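Alginate biosynthesis protein AlgX (Pseudomonas aeruginosa, PDB 4KNC) takes part in the O-acetylation of alginate and protects this exopolysaccharide from degradation as it crosses the periplasm. Local coordinates at residues Met281-His287 against Ala313-Asn319. Numbering follows the deposited sequence.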
loop_
_atom_site.group_PDB
_atom_site.type_symbol
_atom_site.label_atom_id
_atom_site.label_comp_id
_atom_site.label_asym_id
_atom_site.label_seq_id
_atom_site.Cartn_x
_atom_site.Cartn_y
_atom_site.Cartn_z
ATOM N N MET A 281 -9.471 -5.616 -0.410
ATOM C CA MET A 281 -10.257 -6.268 0.636
ATOM C C MET A 281 -11.690 -5.730 0.746
ATOM O O MET A 281 -12.493 -6.267 1.507
ATOM C CB MET A 281 -9.558 -6.188 1.991
ATOM C CG MET A 281 -8.157 -6.753 2.009
ATOM S SD MET A 281 -7.687 -7.314 3.652
ATOM C CE MET A 281 -7.760 -5.812 4.615
ATOM N N THR A 282 -12.015 -4.668 0.012
ATOM C CA THR A 282 -13.419 -4.253 -0.079
ATOM C C THR A 282 -14.123 -5.011 -1.210
ATOM O O THR A 282 -15.349 -5.080 -1.258
ATOM C CB THR A 282 -13.577 -2.723 -0.292
ATOM O OG1 THR A 282 -12.856 -2.020 0.725
ATOM C CG2 THR A 282 -15.041 -2.311 -0.210
ATOM N N SER A 283 -13.342 -5.593 -2.115
ATOM C CA SER A 283 -13.921 -6.258 -3.276
ATOM C C SER A 283 -14.640 -7.555 -2.910
ATOM O O SER A 283 -14.248 -8.266 -1.978
ATOM C CB SER A 283 -12.848 -6.519 -4.349
ATOM O OG SER A 283 -12.058 -7.662 -4.038
ATOM N N GLU A 284 -15.700 -7.856 -3.657
ATOM C CA GLU A 284 -16.457 -9.091 -3.483
ATOM C C GLU A 284 -15.629 -10.334 -3.773
ATOM O O GLU A 284 -15.677 -11.290 -3.007
ATOM C CB GLU A 284 -17.710 -9.095 -4.370
ATOM N N GLU A 285 -14.881 -10.322 -4.878
ATOM C CA GLU A 285 -14.079 -11.484 -5.260
ATOM C C GLU A 285 -13.121 -11.883 -4.142
ATOM O O GLU A 285 -12.880 -13.078 -3.923
ATOM C CB GLU A 285 -13.317 -11.237 -6.569
ATOM C CG GLU A 285 -12.427 -12.407 -7.028
ATOM C CD GLU A 285 -13.206 -13.668 -7.418
ATOM O OE1 GLU A 285 -14.392 -13.572 -7.805
ATOM O OE2 GLU A 285 -12.622 -14.770 -7.334
ATOM N N PHE A 286 -12.607 -10.889 -3.413
ATOM C CA PHE A 286 -11.714 -11.174 -2.290
ATOM C C PHE A 286 -12.399 -12.072 -1.280
ATOM O O PHE A 286 -11.823 -13.070 -0.853
ATOM C CB PHE A 286 -11.220 -9.899 -1.615
ATOM C CG PHE A 286 -10.446 -10.146 -0.346
ATOM C CD1 PHE A 286 -9.157 -10.653 -0.391
ATOM C CD2 PHE A 286 -11.001 -9.853 0.895
ATOM C CE1 PHE A 286 -8.438 -10.878 0.785
ATOM C CE2 PHE A 286 -10.287 -10.074 2.071
ATOM C CZ PHE A 286 -9.004 -10.588 2.011
ATOM N N HIS A 287 -13.639 -11.745 -0.925
ATOM C CA HIS A 287 -14.356 -12.561 0.057
ATOM C C HIS A 287 -14.964 -13.838 -0.511
ATOM O O HIS A 287 -15.142 -14.817 0.222
ATOM C CB HIS A 287 -15.380 -11.726 0.827
ATOM C CG HIS A 287 -14.742 -10.668 1.665
ATOM N ND1 HIS A 287 -14.623 -9.359 1.245
ATOM C CD2 HIS A 287 -14.119 -10.739 2.865
ATOM C CE1 HIS A 287 -13.986 -8.662 2.168
ATOM N NE2 HIS A 287 -13.663 -9.476 3.157
ATOM N N ALA A 313 -8.921 -1.853 7.689
ATOM C CA ALA A 313 -8.396 -3.146 7.253
ATOM C C ALA A 313 -8.904 -4.317 8.087
ATOM O O ALA A 313 -9.306 -5.335 7.524
ATOM C CB ALA A 313 -6.874 -3.132 7.199
ATOM N N MET A 314 -8.915 -4.163 9.412
ATOM C CA MET A 314 -9.353 -5.245 10.296
ATOM C C MET A 314 -10.764 -5.774 9.977
ATOM O O MET A 314 -10.913 -6.951 9.665
ATOM C CB MET A 314 -9.197 -4.874 11.786
ATOM C CG MET A 314 -7.755 -4.751 12.236
ATOM S SD MET A 314 -6.896 -6.339 12.192
ATOM C CE MET A 314 -7.438 -7.019 13.765
ATOM N N PRO A 315 -11.798 -4.912 10.031
ATOM C CA PRO A 315 -13.130 -5.440 9.711
ATOM C C PRO A 315 -13.313 -5.783 8.236
ATOM O O PRO A 315 -14.237 -6.521 7.901
ATOM C CB PRO A 315 -14.058 -4.280 10.079
ATOM C CG PRO A 315 -13.191 -3.060 9.900
ATOM C CD PRO A 315 -11.859 -3.487 10.410
ATOM N N LEU A 316 -12.468 -5.245 7.367
ATOM C CA LEU A 316 -12.564 -5.564 5.946
ATOM C C LEU A 316 -12.230 -7.032 5.645
ATOM O O LEU A 316 -12.704 -7.593 4.650
ATOM C CB LEU A 316 -11.684 -4.629 5.112
ATOM C CG LEU A 316 -12.349 -3.298 4.774
ATOM C CD1 LEU A 316 -11.364 -2.400 4.041
ATOM C CD2 LEU A 316 -13.583 -3.558 3.935
ATOM N N VAL A 317 -11.417 -7.650 6.496
ATOM C CA VAL A 317 -11.076 -9.061 6.303
ATOM C C VAL A 317 -12.337 -9.934 6.206
ATOM O O VAL A 317 -12.380 -10.870 5.405
ATOM C CB VAL A 317 -10.122 -9.575 7.405
ATOM C CG1 VAL A 317 -9.875 -11.065 7.256
ATOM C CG2 VAL A 317 -8.818 -8.830 7.336
ATOM N N ASP A 318 -13.371 -9.599 6.988
ATOM C CA ASP A 318 -14.647 -10.328 6.949
ATOM C C ASP A 318 -15.799 -9.556 6.316
ATOM O O ASP A 318 -16.941 -9.672 6.751
ATOM C CB ASP A 318 -15.067 -10.792 8.345
ATOM C CG ASP A 318 -14.201 -11.905 8.862
ATOM O OD1 ASP A 318 -13.023 -11.625 9.169
ATOM O OD2 ASP A 318 -14.692 -13.055 8.956
ATOM N N ASN A 319 -15.497 -8.774 5.290
ATOM C CA ASN A 319 -16.521 -8.123 4.477
ATOM C C ASN A 319 -17.482 -7.192 5.234
ATOM O O ASN A 319 -18.650 -7.069 4.866
ATOM C CB ASN A 319 -17.314 -9.169 3.678
ATOM C CG ASN A 319 -17.763 -8.641 2.326
ATOM O OD1 ASN A 319 -17.595 -7.449 2.022
ATOM N ND2 ASN A 319 -18.344 -9.515 1.509
#
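His287 reaches across to the Schellman motif that closes helix 307-316, at the seam where the SGNH hydrolase-like domain meets strand 396-400 of the carbohydrate-binding module. The polar part centres on one carbonyl: His287 NE2 donates to Leu316 O at 2.6 Å, with the oxygen close to the imidazole plane, although the bond is bent to 131° at the hydrogen. Leu316 O also accepts from Asn319 N, the 5→2 bond of the motif, so two donors grip it. At the other end of the ring, a weak bond from ND1 to Ser283 O helps fix the imidazole's rotation; if both bonds hold, the ring is probably charged.

Both faces of that ring are covered. Asn319 lays its side chain over one of them, with CB 3.5 Å from the centroid of the His287 ring in a CH-pi contact and the stacked amide plane only 4° from the imidazole plane. Arg396 of the carbohydrate-binding module bonds to Asn319 OD1. Phe286 covers the opposite face with its CD2.

The apolar side belongs to Met281 and Leu316, which meet CB to CB at 4.1 Å. Thr282 OG1, bonded to Leu278 O, lies against the methyls of Leu316. Met281 bends at chi3 (-62°), which swings its end to the turn of helix 307-316 before Leu316, where Met281 CE rests 3.8 Å from Ala313 CB.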